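Local coordinates for 3-keto-5-aminohexanoate cleavage enzyme (Ralstonia eutropha, PDB 3C6C), which probably cleaves beta-keto acids such as 3-keto-5-aminohexanoate, acting as a metal-dependent enzyme built on a TIM barrel, at residues V24-A29 with M298-P303; G107-P112 with L158-L163; E142-D147 with L179-E184; G151-G156 with L215-G220; M172-Q177 with E202-G207. All blocks are in the same frame, centred on the assembly; numbering follows the deposited sequence. Where two conformers were deposited one is given.

Contact 1. Residues V24-A29 with M298-P303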
# COMPACT_ATOMS: atom_id res chain seq x y z
N VAL A 24 12.45 5.42 21.01
CA VAL A 24 11.82 6.38 20.12
C VAL A 24 12.23 7.79 20.50
O VAL A 24 12.10 8.20 21.65
CB VAL A 24 10.28 6.26 20.20
CG1 VAL A 24 9.57 7.32 19.33
CG2 VAL A 24 9.84 4.83 19.90
N ILE A 25 12.76 8.54 19.53
CA ILE A 25 13.13 9.95 19.77
C ILE A 25 11.85 10.76 19.76
O ILE A 25 11.05 10.68 18.83
CB ILE A 25 14.13 10.51 18.73
CG1 ILE A 25 15.40 9.66 18.73
CG2 ILE A 25 14.42 11.99 19.02
CD1 ILE A 25 16.43 9.99 17.61
N LEU A 26 11.67 11.52 20.83
CA LEU A 26 10.51 12.43 20.95
C LEU A 26 10.99 13.85 21.06
O LEU A 26 11.78 14.23 21.97
CB LEU A 26 9.66 12.07 22.17
CG LEU A 26 8.29 12.80 22.45
CD1 LEU A 26 7.48 12.02 23.51
CD2 LEU A 26 8.44 14.27 22.90
N THR A 27 10.52 14.62 20.09
CA THR A 27 10.73 16.07 20.01
C THR A 27 9.47 16.80 20.48
O THR A 27 8.34 16.46 20.10
CB THR A 27 11.08 16.53 18.59
OG1 THR A 27 12.26 15.87 18.18
CG2 THR A 27 11.29 18.07 18.51
N CYS A 28 9.69 17.77 21.35
CA CYS A 28 8.63 18.69 21.75
C CYS A 28 8.83 20.06 21.14
O CYS A 28 9.85 20.72 21.40
CB CYS A 28 8.51 18.81 23.25
SG CYS A 28 7.03 19.68 23.80
N ALA A 29 7.88 20.40 20.28
CA ALA A 29 7.82 21.68 19.57
C ALA A 29 7.03 22.63 20.45
O ALA A 29 5.81 22.59 20.49
CB ALA A 29 7.15 21.52 18.19
N MSE A 298 7.57 0.00 23.78
CA MSE A 298 8.78 0.77 23.42
C MSE A 298 9.21 1.70 24.57
O MSE A 298 8.70 1.62 25.68
CB MSE A 298 8.56 1.53 22.11
CG MSE A 298 8.51 0.62 20.86
SE MSE A 298 7.86 1.49 19.26
CE MSE A 298 6.10 1.50 19.66
N SER A 299 10.17 2.57 24.30
CA SER A 299 10.48 3.63 25.27
C SER A 299 10.94 4.88 24.58
O SER A 299 11.23 4.89 23.41
CB SER A 299 11.52 3.20 26.28
OG SER A 299 12.73 2.91 25.62
N VAL A 300 10.97 5.95 25.35
CA VAL A 300 11.36 7.24 24.83
C VAL A 300 12.84 7.47 25.10
O VAL A 300 13.31 7.38 26.24
CB VAL A 300 10.53 8.39 25.39
CG1 VAL A 300 11.05 9.72 24.82
CG2 VAL A 300 9.01 8.19 25.07
N ALA A 301 13.56 7.76 24.03
CA ALA A 301 15.00 8.05 24.12
C ALA A 301 15.29 9.23 25.05
O ALA A 301 14.70 10.29 24.94
CB ALA A 301 15.60 8.31 22.71
N THR A 302 16.25 9.02 25.94
CA THR A 302 16.83 10.14 26.68
C THR A 302 17.57 11.02 25.66
O THR A 302 17.84 10.57 24.54
CB THR A 302 17.82 9.70 27.78
OG1 THR A 302 18.97 9.14 27.16
CG2 THR A 302 17.20 8.67 28.77
N PRO A 303 17.92 12.27 26.02
CA PRO A 303 18.67 13.11 25.09
C PRO A 303 19.96 12.46 24.59
O PRO A 303 20.26 12.47 23.39
CB PRO A 303 18.93 14.38 25.91
CG PRO A 303 17.67 14.48 26.75
CD PRO A 303 17.35 13.07 27.13
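Val24 offers both polar atoms of its backbone to the strand beside it, and the flat groups of the contact are the peptide carbonyls of Ser299 and Val24. The carbonyl of Ser299 is met end-on: Val24 N lies 2.7 Å from Ser299 O with a C=O...N angle of 163°. The carbonyl of Val24 is approached differently, from above its plane, by Ala301 N, which sits 2.8 Å from Val24 O and 45° out of that plane. Val300 CA adds a CH...O contact to the same oxygen.

This is a single parallel bridge, Val24 with Val300. It attaches the short strand 299-300, which follows helix 282-295, to the start of barrel strand 23-29. That strand continues between strands 64-70 and 264-266, as expected in a TIM barrel.

Val24 and Val300 carry their side chains on one face of this pairing. With chi1 of 178°, Val300 CG1 stands beside the carbonyl carbon and reaches Leu26 CB at 3.8 Å. The selenium of Met298, a selenomethionine, passes at an oblique angle 3.9 Å from Val24 CG2. Helix 282-295 lies against this side through Ala289 on Leu26 and Ile293 on Met298. More loosely, Ala301 CB is 4.2 Å from Ile25 CG1. Ser63 OG bonds both Ala301 O and Leu26 N.

Contact 2. Residues G107-P112 with L158-L163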
# COMPACT_ATOMS: atom_id res chain seq x y z
N GLY A 107 12.30 33.15 6.90
CA GLY A 107 12.81 33.95 5.77
C GLY A 107 12.55 33.40 4.37
O GLY A 107 13.33 33.62 3.44
N ALA A 108 11.46 32.66 4.24
CA ALA A 108 11.07 32.01 2.99
C ALA A 108 9.63 32.37 2.66
O ALA A 108 8.94 31.69 1.92
CB ALA A 108 11.24 30.48 3.07
N PHE A 109 9.19 33.44 3.29
CA PHE A 109 7.77 33.85 3.26
C PHE A 109 7.46 34.84 2.13
O PHE A 109 7.84 35.99 2.16
CB PHE A 109 7.38 34.41 4.63
CG PHE A 109 5.96 34.91 4.73
CD1 PHE A 109 4.90 34.01 4.81
CD2 PHE A 109 5.69 36.27 4.79
CE1 PHE A 109 3.59 34.46 4.91
CE2 PHE A 109 4.38 36.73 4.90
CZ PHE A 109 3.34 35.83 4.96
N LEU A 110 6.77 34.32 1.11
CA LEU A 110 6.46 35.06 -0.12
C LEU A 110 4.98 35.29 -0.29
O LEU A 110 4.16 34.37 -0.22
CB LEU A 110 7.00 34.32 -1.37
CG LEU A 110 6.69 34.94 -2.73
CD1 LEU A 110 7.43 36.29 -2.89
CD2 LEU A 110 7.09 34.00 -3.86
N LEU A 111 4.66 36.55 -0.54
CA LEU A 111 3.28 36.99 -0.81
C LEU A 111 3.25 37.68 -2.17
O LEU A 111 3.49 38.89 -2.27
CB LEU A 111 2.76 37.95 0.27
CG LEU A 111 2.48 37.39 1.65
CD1 LEU A 111 2.28 38.53 2.66
CD2 LEU A 111 1.28 36.43 1.65
N PRO A 112 2.98 36.91 -3.24
CA PRO A 112 2.95 37.54 -4.56
C PRO A 112 1.90 38.64 -4.67
O PRO A 112 0.78 38.50 -4.19
CB PRO A 112 2.64 36.36 -5.50
CG PRO A 112 3.04 35.14 -4.74
CD PRO A 112 2.79 35.45 -3.30
N LEU A 158 -4.81 32.42 6.17
CA LEU A 158 -3.72 33.06 5.39
C LEU A 158 -3.09 32.13 4.35
O LEU A 158 -2.48 31.11 4.70
CB LEU A 158 -2.64 33.59 6.32
CG LEU A 158 -1.42 34.21 5.65
CD1 LEU A 158 -1.82 35.41 4.78
CD2 LEU A 158 -0.43 34.60 6.72
N GLU A 159 -3.24 32.51 3.09
CA GLU A 159 -2.61 31.79 1.95
C GLU A 159 -1.34 32.48 1.49
O GLU A 159 -1.29 33.69 1.29
CB GLU A 159 -3.60 31.59 0.80
CG GLU A 159 -4.80 30.73 1.22
CD GLU A 159 -5.20 29.63 0.24
OE1 GLU A 159 -4.34 28.89 -0.30
OE2 GLU A 159 -6.42 29.45 0.05
N PHE A 160 -0.28 31.69 1.37
CA PHE A 160 1.01 32.22 0.91
C PHE A 160 1.82 31.16 0.20
O PHE A 160 1.39 30.01 0.08
CB PHE A 160 1.83 32.76 2.10
CG PHE A 160 2.20 31.70 3.11
CD1 PHE A 160 1.25 31.22 4.01
CD2 PHE A 160 3.48 31.16 3.15
CE1 PHE A 160 1.57 30.25 4.94
CE2 PHE A 160 3.80 30.16 4.07
CZ PHE A 160 2.85 29.71 4.96
N VAL A 161 3.00 31.60 -0.22
CA VAL A 161 3.99 30.74 -0.87
C VAL A 161 5.26 30.64 -0.03
O VAL A 161 5.84 31.63 0.39
CB VAL A 161 4.36 31.22 -2.30
CG1 VAL A 161 5.57 30.42 -2.83
CG2 VAL A 161 3.18 31.10 -3.26
N TYR A 162 5.64 29.40 0.23
CA TYR A 162 6.95 29.08 0.85
C TYR A 162 7.94 28.98 -0.27
O TYR A 162 7.81 28.12 -1.14
CB TYR A 162 6.99 27.71 1.56
CG TYR A 162 6.80 27.71 3.06
CD1 TYR A 162 7.09 28.83 3.82
CD2 TYR A 162 6.37 26.56 3.72
CE1 TYR A 162 6.91 28.82 5.20
CE2 TYR A 162 6.19 26.54 5.09
CZ TYR A 162 6.46 27.68 5.82
OH TYR A 162 6.29 27.67 7.18
N LEU A 163 8.93 29.85 -0.24
CA LEU A 163 9.94 29.94 -1.30
C LEU A 163 11.34 29.58 -0.82
O LEU A 163 12.07 30.40 -0.22
CB LEU A 163 9.94 31.34 -1.95
CG LEU A 163 10.86 31.50 -3.15
CD1 LEU A 163 10.31 30.72 -4.34
CD2 LEU A 163 11.06 32.99 -3.49
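Phe109 with Tyr162 and Leu110 with Val161 are successive pairs of a four-stranded antiparallel sheet, the first non-hydrogen-bonded and the second hydrogen-bonded. At Ala108 and Phe109, strand 108-113 carries a classic beta bulge toward Asp125 on its other side. Leu110 and Val161 bond each other in both directions, Leu110 N to Val161 O at 2.9 Å and Val161 N to Leu110 O at 3.0 Å. A third bond, from Leu163 N to Ala108 O at 2.8 Å, is nearly straight (175° at the hydrogen).

The Phe109 and Tyr162 face is aromatic. Phe109 CE1 stands over one face of the Phe160 ring, 3.6 Å from Phe160 CG. The ring planes are inclined by 49°, an oblique pairing. A chi1 of 63° wedges Phe160 CG between its own backbone N and carbonyl carbon, which brings the ring beneath Phe109. Leu111 CD2 touches Phe160 CB at 3.7 Å. In the conformer given, the nearest side-chain atom of Tyr162 is about 7 Å from the bound nickel.

On the other face Leu110 and Val161 lie side by side, with Leu110 CD2 4.0 Å from Val161 CG1 and 4.1 Å from Leu163 CD2. This face meets the second subunit, whose Leu163 and Val161 pack on Val161 and Leu163. Glu159 likewise reaches Thr166 and, by a salt bridge, Arg170 of that subunit.

Within the chain, strand 125-126 lies beyond strand 108-113 and strand 151-155 beyond strand 158-162.

Contact 3. Residues E142-D147 with L179-E184. With EDO (1,2-ethanediol), chain E.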
# COMPACT_ATOMS: atom_id res chain seq x y z
N GLU A 142 22.41 21.66 18.22
CA GLU A 142 22.84 20.39 17.60
C GLU A 142 22.10 20.16 16.29
O GLU A 142 22.60 19.58 15.35
CB GLU A 142 22.67 19.18 18.54
CG GLU A 142 23.79 19.17 19.57
CD GLU A 142 23.50 18.27 20.75
OE1 GLU A 142 22.64 18.63 21.59
OE2 GLU A 142 24.20 17.24 20.84
N ILE A 143 20.88 20.66 16.27
CA ILE A 143 19.96 20.43 15.15
C ILE A 143 19.28 21.73 14.76
O ILE A 143 19.09 22.60 15.59
CB ILE A 143 18.87 19.38 15.52
CG1 ILE A 143 19.51 18.03 15.89
CG2 ILE A 143 17.85 19.22 14.41
CD1 ILE A 143 18.52 17.05 16.49
N ALA A 144 18.99 21.88 13.48
CA ALA A 144 18.10 22.98 13.01
C ALA A 144 17.20 22.48 11.89
O ALA A 144 17.59 21.61 11.11
CB ALA A 144 18.89 24.22 12.57
N SER A 145 15.99 23.02 11.85
CA SER A 145 14.96 22.61 10.88
C SER A 145 15.05 23.38 9.57
O SER A 145 15.13 24.62 9.54
CB SER A 145 13.56 22.79 11.49
OG SER A 145 13.45 22.04 12.69
N LEU A 146 15.01 22.61 8.51
CA LEU A 146 15.11 23.09 7.14
C LEU A 146 13.96 22.51 6.31
O LEU A 146 13.88 21.29 6.11
CB LEU A 146 16.43 22.65 6.53
CG LEU A 146 16.87 23.34 5.22
CD1 LEU A 146 16.96 24.83 5.38
CD2 LEU A 146 18.18 22.77 4.76
N ASP A 147 13.10 23.41 5.86
CA ASP A 147 11.91 23.05 5.10
C ASP A 147 12.35 22.95 3.64
O ASP A 147 12.56 23.96 2.98
CB ASP A 147 10.79 24.09 5.22
CG ASP A 147 10.13 24.11 6.59
OD1 ASP A 147 10.49 23.31 7.45
OD2 ASP A 147 9.27 24.98 6.82
N LEU A 179 29.00 24.68 10.12
CA LEU A 179 28.71 25.08 11.51
C LEU A 179 28.60 23.88 12.44
O LEU A 179 28.53 24.01 13.67
CB LEU A 179 27.39 25.87 11.60
CG LEU A 179 27.42 27.31 11.03
CD1 LEU A 179 25.99 27.84 10.91
CD2 LEU A 179 28.33 28.23 11.87
N GLY A 180 28.54 22.70 11.84
CA GLY A 180 28.43 21.44 12.61
C GLY A 180 27.04 21.16 13.15
O GLY A 180 26.87 20.44 14.14
N ILE A 181 26.05 21.71 12.47
CA ILE A 181 24.64 21.56 12.84
C ILE A 181 23.98 20.56 11.89
O ILE A 181 24.13 20.64 10.67
CB ILE A 181 23.92 22.94 12.77
CG1 ILE A 181 24.59 23.98 13.68
CG2 ILE A 181 22.44 22.81 13.06
CD1 ILE A 181 24.07 25.41 13.46
N LYS A 182 23.22 19.63 12.48
CA LYS A 182 22.52 18.61 11.69
C LYS A 182 21.17 19.14 11.23
O LYS A 182 20.36 19.58 12.07
CB LYS A 182 22.38 17.29 12.47
CG LYS A 182 21.78 16.16 11.65
CD LYS A 182 21.80 14.80 12.39
CE LYS A 182 23.14 14.21 12.49
NZ LYS A 182 23.75 13.94 11.15
N PRO A 183 20.92 19.15 9.91
CA PRO A 183 19.57 19.54 9.52
C PRO A 183 18.54 18.44 9.72
O PRO A 183 18.80 17.25 9.49
CB PRO A 183 19.71 19.82 8.02
CG PRO A 183 20.80 18.87 7.56
CD PRO A 183 21.76 18.80 8.74
N GLU A 184 17.38 18.88 10.19
CA GLU A 184 16.13 18.12 10.12
C GLU A 184 15.39 18.55 8.87
O GLU A 184 14.86 19.66 8.76
CB GLU A 184 15.28 18.32 11.37
CG GLU A 184 14.09 17.37 11.44
CD GLU A 184 13.29 17.58 12.70
OE1 GLU A 184 12.73 18.70 12.86
OE2 GLU A 184 13.22 16.62 13.50
C1 EDO E . 26.48 21.63 17.46
O1 EDO E . 26.96 21.79 18.80
C2 EDO E . 26.85 22.83 16.60
O2 EDO E . 28.27 22.97 16.55
O HOH W 1 25.24 18.70 15.47
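Ala144 and Glu184 belong to neighbouring parallel strands of the TIM barrel, 143-147 and 182-187, paired through Ile143-Lys182, Ala144-Pro183 and Ser145-Glu184. Helix 166-179 leads into the second strand and lies over both, its Phe176 packing on Ala144 and Pro183.

The strand part is tight and mostly buried. Four backbone bonds run in alternation: Lys182 N to Glu142 O, Ala144 N to Lys182 O at 3.0 Å, Glu184 N to Ala144 O at 2.9 Å, and Leu146 N to Glu184 O. Their angles at the hydrogen, 159° to 173°, mark a regular ladder. CH...O contacts fill it between them, as from Pro183 CA to Ala144 O at 3.3 Å. On the helix side Ile181 has CG2 opposite its backbone N (CG1 at chi1 -58°), which lays that methyl over the other strand, 3.6 Å from Ala144 N and 3.9 Å from Ala144 CB. The Ile143 side chain crosses that of Glu184, CG2 nearest Glu184 CB, on the face that also bears Ser145. There, in the conformer given, Ser145 OG bonds Asn101, and the nearest side-chain atom of Ser145 lies about 5 Å from the nickel.

The other end is looser and wetter. Gly180, with positive phi, ends helix 166-179 in a Schellman motif, and a 1,2-ethanediol, probably from the crystallisation liquor, bonds Leu179 O. The Glu142 carboxylate forms a salt bridge with Arg307. Glu142 O has two donors: besides Lys182 N, it takes a hydrogen from a water 2.8 Å away, and that same water donates to Gly180 O at 2.7 Å.

Contact 4. Residues G151-G156 with L215-G220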
# COMPACT_ATOMS: atom_id res chain seq x y z
N GLY A 151 6.21 25.78 -2.14
CA GLY A 151 4.82 25.42 -2.35
C GLY A 151 3.80 26.37 -1.81
O GLY A 151 4.11 27.29 -1.07
N ASN A 152 2.58 26.14 -2.28
CA ASN A 152 1.39 26.84 -1.80
C ASN A 152 1.07 26.35 -0.39
O ASN A 152 0.85 25.16 -0.16
CB ASN A 152 0.18 26.57 -2.70
CG ASN A 152 0.33 27.18 -4.08
OD1 ASN A 152 0.98 28.21 -4.22
ND2 ASN A 152 -0.28 26.56 -5.10
N GLN A 153 1.04 27.30 0.53
CA GLN A 153 0.74 27.00 1.92
C GLN A 153 -0.38 27.83 2.52
O GLN A 153 -0.75 28.89 2.01
CB GLN A 153 1.98 27.10 2.79
CG GLN A 153 3.11 26.23 2.29
CD GLN A 153 3.68 25.36 3.38
OE1 GLN A 153 3.24 25.41 4.53
NE2 GLN A 153 4.68 24.55 3.03
N VAL A 154 -0.88 27.29 3.62
CA VAL A 154 -2.01 27.91 4.36
C VAL A 154 -1.72 27.86 5.85
O VAL A 154 -1.33 26.82 6.38
CB VAL A 154 -3.36 27.18 4.15
CG1 VAL A 154 -4.51 27.96 4.85
CG2 VAL A 154 -3.70 26.97 2.66
N GLU A 155 -1.88 29.01 6.49
CA GLU A 155 -1.86 29.10 7.96
C GLU A 155 -3.11 29.83 8.39
O GLU A 155 -3.24 31.05 8.21
CB GLU A 155 -0.62 29.81 8.47
CG GLU A 155 -0.57 29.87 10.02
CD GLU A 155 0.65 30.58 10.56
OE1 GLU A 155 0.70 31.83 10.46
OE2 GLU A 155 1.54 29.88 11.11
N GLY A 156 -4.05 29.06 8.91
CA GLY A 156 -5.37 29.58 9.23
C GLY A 156 -6.10 29.97 7.97
O GLY A 156 -6.42 29.14 7.14
N LEU A 215 2.66 16.45 8.24
CA LEU A 215 1.39 15.91 7.74
C LEU A 215 0.18 16.75 8.11
O LEU A 215 0.01 17.18 9.22
CB LEU A 215 1.18 14.45 8.20
CG LEU A 215 2.28 13.44 7.85
CD1 LEU A 215 2.04 12.11 8.56
CD2 LEU A 215 2.37 13.24 6.31
N GLY A 216 -0.67 16.94 7.12
CA GLY A 216 -1.92 17.66 7.27
C GLY A 216 -1.88 19.16 7.13
O GLY A 216 -2.85 19.86 7.44
N VAL A 217 -0.74 19.67 6.69
CA VAL A 217 -0.65 21.10 6.36
C VAL A 217 -1.14 21.27 4.93
O VAL A 217 -0.88 20.44 4.05
CB VAL A 217 0.76 21.63 6.56
CG1 VAL A 217 0.90 23.06 5.98
CG2 VAL A 217 1.11 21.59 8.04
N LEU A 218 -1.92 22.32 4.70
CA LEU A 218 -2.40 22.62 3.34
C LEU A 218 -1.31 23.46 2.63
O LEU A 218 -0.80 24.42 3.23
CB LEU A 218 -3.73 23.36 3.37
CG LEU A 218 -4.87 22.63 4.13
CD1 LEU A 218 -6.12 23.49 4.07
CD2 LEU A 218 -5.18 21.26 3.55
N TRP A 219 -0.90 23.17 1.39
CA TRP A 219 -1.44 22.13 0.52
C TRP A 219 -0.38 21.05 0.31
O TRP A 219 0.12 20.84 -0.81
CB TRP A 219 -1.88 22.75 -0.83
CG TRP A 219 -3.01 23.74 -0.61
CD1 TRP A 219 -2.93 25.10 -0.54
CD2 TRP A 219 -4.36 23.40 -0.33
NE1 TRP A 219 -4.16 25.64 -0.26
CE2 TRP A 219 -5.06 24.62 -0.12
CE3 TRP A 219 -5.05 22.19 -0.23
CZ2 TRP A 219 -6.42 24.64 0.17
CZ3 TRP A 219 -6.40 22.23 0.05
CH2 TRP A 219 -7.06 23.45 0.25
N GLY A 220 -0.03 20.43 1.42
CA GLY A 220 0.85 19.26 1.49
C GLY A 220 0.20 17.90 1.72
O GLY A 220 -1.02 17.74 1.63
O HOH W 2 -2.34 24.37 6.81
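Asn152 and Val154 meet Leu218 and Trp219 first through the backbone. Trp219 N donates to Asn152 O at 3.1 Å, with 159° at the hydrogen. The return bond, from Val154 N to Leu218 O, is weak: its length of 2.9 Å is normal, but the angle at the hydrogen is only 128°. A water continues the series, donating to Val154 O and accepting from Leu218 N. The irregular segment 215-220 thus runs along strand 151-155 without forming a regular strand. The peptide bond before Trp219 is cis, and Leu218 CB lies over the middle of the indole, 3.7 Å above its plane.

Apolar contact gathers round Val154 CG2. Val154 and Leu218 point the same way side by side, with Val154 CG2 3.7 Å from Leu218 CB. The same methyl presses obliquely on the indole, 3.2 Å from Trp219 NE1, a tight fit. Its position follows from chi1 of -175°, which puts CG1 opposite the backbone N and turns CG2 to the loop. A separate contact sets a methyl against an amide oxygen, Val217 CG1 lying 3.6 Å from Gln153 OE1.

The polar groups find partners beyond the two segments. Trp219 NE1 bonds Glu159 OE1. The amide of Asn152 is held at both ends by the second subunit, through Thr150 OG1 and Asn164 O of that chain, whose Phe195 meets Trp219 edge-to-face.

Strand 151-155 is one of the two edge strands of the antiparallel sheet within the chain, next to strand 158-162. Segment 215-220 follows barrel strand 210-214 and leads toward helix 225-232.

Contact 5. Residues M172-Q177 with E202-G207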
# COMPACT_ATOMS: atom_id res chain seq x y z
N MSE A 172 22.25 26.50 2.24
CA MSE A 172 21.86 26.33 3.66
C MSE A 172 22.47 25.06 4.22
O MSE A 172 23.06 25.03 5.30
CB MSE A 172 20.34 26.20 3.82
CG MSE A 172 19.54 27.47 3.51
SE MSE A 172 19.90 28.91 4.76
CE MSE A 172 18.82 28.32 6.25
N ALA A 173 22.30 24.00 3.45
CA ALA A 173 22.81 22.68 3.83
C ALA A 173 24.30 22.77 4.07
O ALA A 173 24.84 22.27 5.06
CB ALA A 173 22.49 21.61 2.75
N ARG A 174 24.97 23.44 3.14
CA ARG A 174 26.43 23.65 3.24
C ARG A 174 26.83 24.45 4.49
O ARG A 174 27.79 24.09 5.19
CB ARG A 174 27.02 24.28 1.97
CG ARG A 174 28.53 24.22 1.96
CD ARG A 174 29.15 24.72 0.66
NE ARG A 174 28.77 23.95 -0.54
CZ ARG A 174 29.46 22.92 -1.02
NH1 ARG A 174 30.56 22.50 -0.40
NH2 ARG A 174 29.04 22.29 -2.11
N ARG A 175 26.06 25.49 4.79
CA ARG A 175 26.32 26.30 5.98
C ARG A 175 26.18 25.46 7.25
O ARG A 175 26.98 25.58 8.19
CB ARG A 175 25.44 27.56 6.06
CG ARG A 175 25.90 28.66 5.15
CD ARG A 175 27.35 29.10 5.52
NE ARG A 175 27.41 29.92 6.74
CZ ARG A 175 28.34 29.80 7.67
NH1 ARG A 175 29.30 28.89 7.56
NH2 ARG A 175 28.32 30.60 8.72
N PHE A 176 25.17 24.60 7.27
CA PHE A 176 24.92 23.75 8.44
C PHE A 176 26.12 22.83 8.63
O PHE A 176 26.58 22.59 9.75
CB PHE A 176 23.66 22.87 8.30
CG PHE A 176 22.33 23.59 8.48
CD1 PHE A 176 22.11 24.91 8.09
CD2 PHE A 176 21.25 22.89 9.00
CE1 PHE A 176 20.86 25.52 8.27
CE2 PHE A 176 20.02 23.49 9.16
CZ PHE A 176 19.81 24.79 8.78
N GLN A 177 26.63 22.31 7.52
CA GLN A 177 27.78 21.38 7.58
C GLN A 177 28.97 22.07 8.20
O GLN A 177 29.62 21.55 9.10
CB GLN A 177 28.21 20.89 6.21
CG GLN A 177 27.33 19.82 5.64
CD GLN A 177 27.81 19.40 4.27
OE1 GLN A 177 27.86 20.20 3.34
NE2 GLN A 177 28.18 18.13 4.14
N GLU A 202 24.78 14.69 -3.21
CA GLU A 202 25.69 15.81 -3.51
C GLU A 202 26.71 16.12 -2.41
O GLU A 202 27.48 17.08 -2.49
CB GLU A 202 24.88 17.06 -3.84
CG GLU A 202 24.11 16.90 -5.12
CD GLU A 202 23.32 18.14 -5.48
OE1 GLU A 202 23.49 19.16 -4.77
OE2 GLU A 202 22.54 18.10 -6.46
N GLY A 203 26.70 15.29 -1.40
CA GLY A 203 27.63 15.43 -0.29
C GLY A 203 27.31 16.58 0.64
O GLY A 203 28.19 17.13 1.27
N LEU A 204 26.04 16.93 0.74
CA LEU A 204 25.63 18.12 1.50
C LEU A 204 24.96 17.78 2.82
O LEU A 204 24.58 18.67 3.58
CB LEU A 204 24.72 19.00 0.65
CG LEU A 204 25.37 19.79 -0.48
CD1 LEU A 204 24.33 20.46 -1.34
CD2 LEU A 204 26.32 20.82 0.10
N ILE A 205 24.91 16.49 3.11
CA ILE A 205 24.28 15.96 4.35
C ILE A 205 25.21 14.98 5.06
O ILE A 205 25.44 13.87 4.60
CB ILE A 205 22.91 15.26 4.07
CG1 ILE A 205 21.93 16.18 3.31
CG2 ILE A 205 22.29 14.70 5.37
CD1 ILE A 205 21.30 17.32 4.11
N ASP A 206 25.73 15.42 6.19
CA ASP A 206 26.65 14.63 7.00
C ASP A 206 26.00 13.55 7.87
O ASP A 206 24.91 13.68 8.41
CB ASP A 206 27.46 15.54 7.91
CG ASP A 206 28.44 16.44 7.14
OD1 ASP A 206 28.61 16.28 5.90
OD2 ASP A 206 29.03 17.30 7.81
N GLY A 207 26.75 12.48 8.02
CA GLY A 207 26.39 11.41 8.94
C GLY A 207 25.02 10.80 8.69
O GLY A 207 24.61 10.56 7.54
O HOH W 3 23.78 19.77 5.90
O HOH W 4 28.95 19.04 -1.79
O HOH W 5 28.74 19.03 9.83
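Gln177 reaches from its helix to Gly203 and Asp206, and its amide nitrogen makes a bond to each. Gln177 NE2 donates to Asp206 OD1 at 2.6 Å; the acceptor lies almost in the amide plane, whereas the donor stands 45° out of the carboxylate plane. The second bond, from Gln177 NE2 to Gly203 O at 3.0 Å, is bent to 152° at the hydrogen. An extended chain (chi2 180°) carries the amide this far, laying Gln177 CD beside Leu204 O. These two bonds fix the rotation of the amide.

Waters serve several further acceptors. One donates to both Ala173 O and Leu204 O, at 2.7 Å from Leu204 O. Another joins Gln177 O to Asp206 OD2, so both carboxylate oxygens of Asp206 have a donor. A third, between Glu202 O and Arg174 NH2, makes only a doubtful bridge. The Glu202 carboxylate turns elsewhere, to Arg170 and Gln198.

Leu204 packs against both polar and apolar groups. Leu204 CD2 sits over one face of the Arg174 guanidinium, 3.6 Å above its plane and toward the rim, and also 3.6 Å from Gln177 OE1. Deeper in, Ala173 CB touches Leu204 CB at 4.0 Å.

The helical segment belongs to helix 166-179, and Gly203 closes helix 190-201 with a Schellman motif. Between helix 190-201 and the barrel strand 182-187, Ile205 packs on Leu199 and Ile200 of the helix and on Pro183 and Leu185 of the strand, before the chain enters strand 210-214.

In the fold
From the N terminus, residues 24-29 open the loop that contact 1 closes only near the C terminus; the other four contacts nest inside it. Contact 2 opens at 107, followed by contact 3 at 142 and contact 4 at 151; these three cross one another. Contact 2 closes at 158-163, before contact 5 opens in the next helix, so those two lie in series. Contact 5 crosses contact 3, which closes at 179-184, and nests within contact 4. Contact 3 joins adjacent barrel strands, and contact 1 adds a short C-terminal strand to the first; contacts 2 and 4 share the antiparallel sheet and the second subunit. Contact 5 adjoins contact 3, where Ile181 N probably bonds Phe176 O.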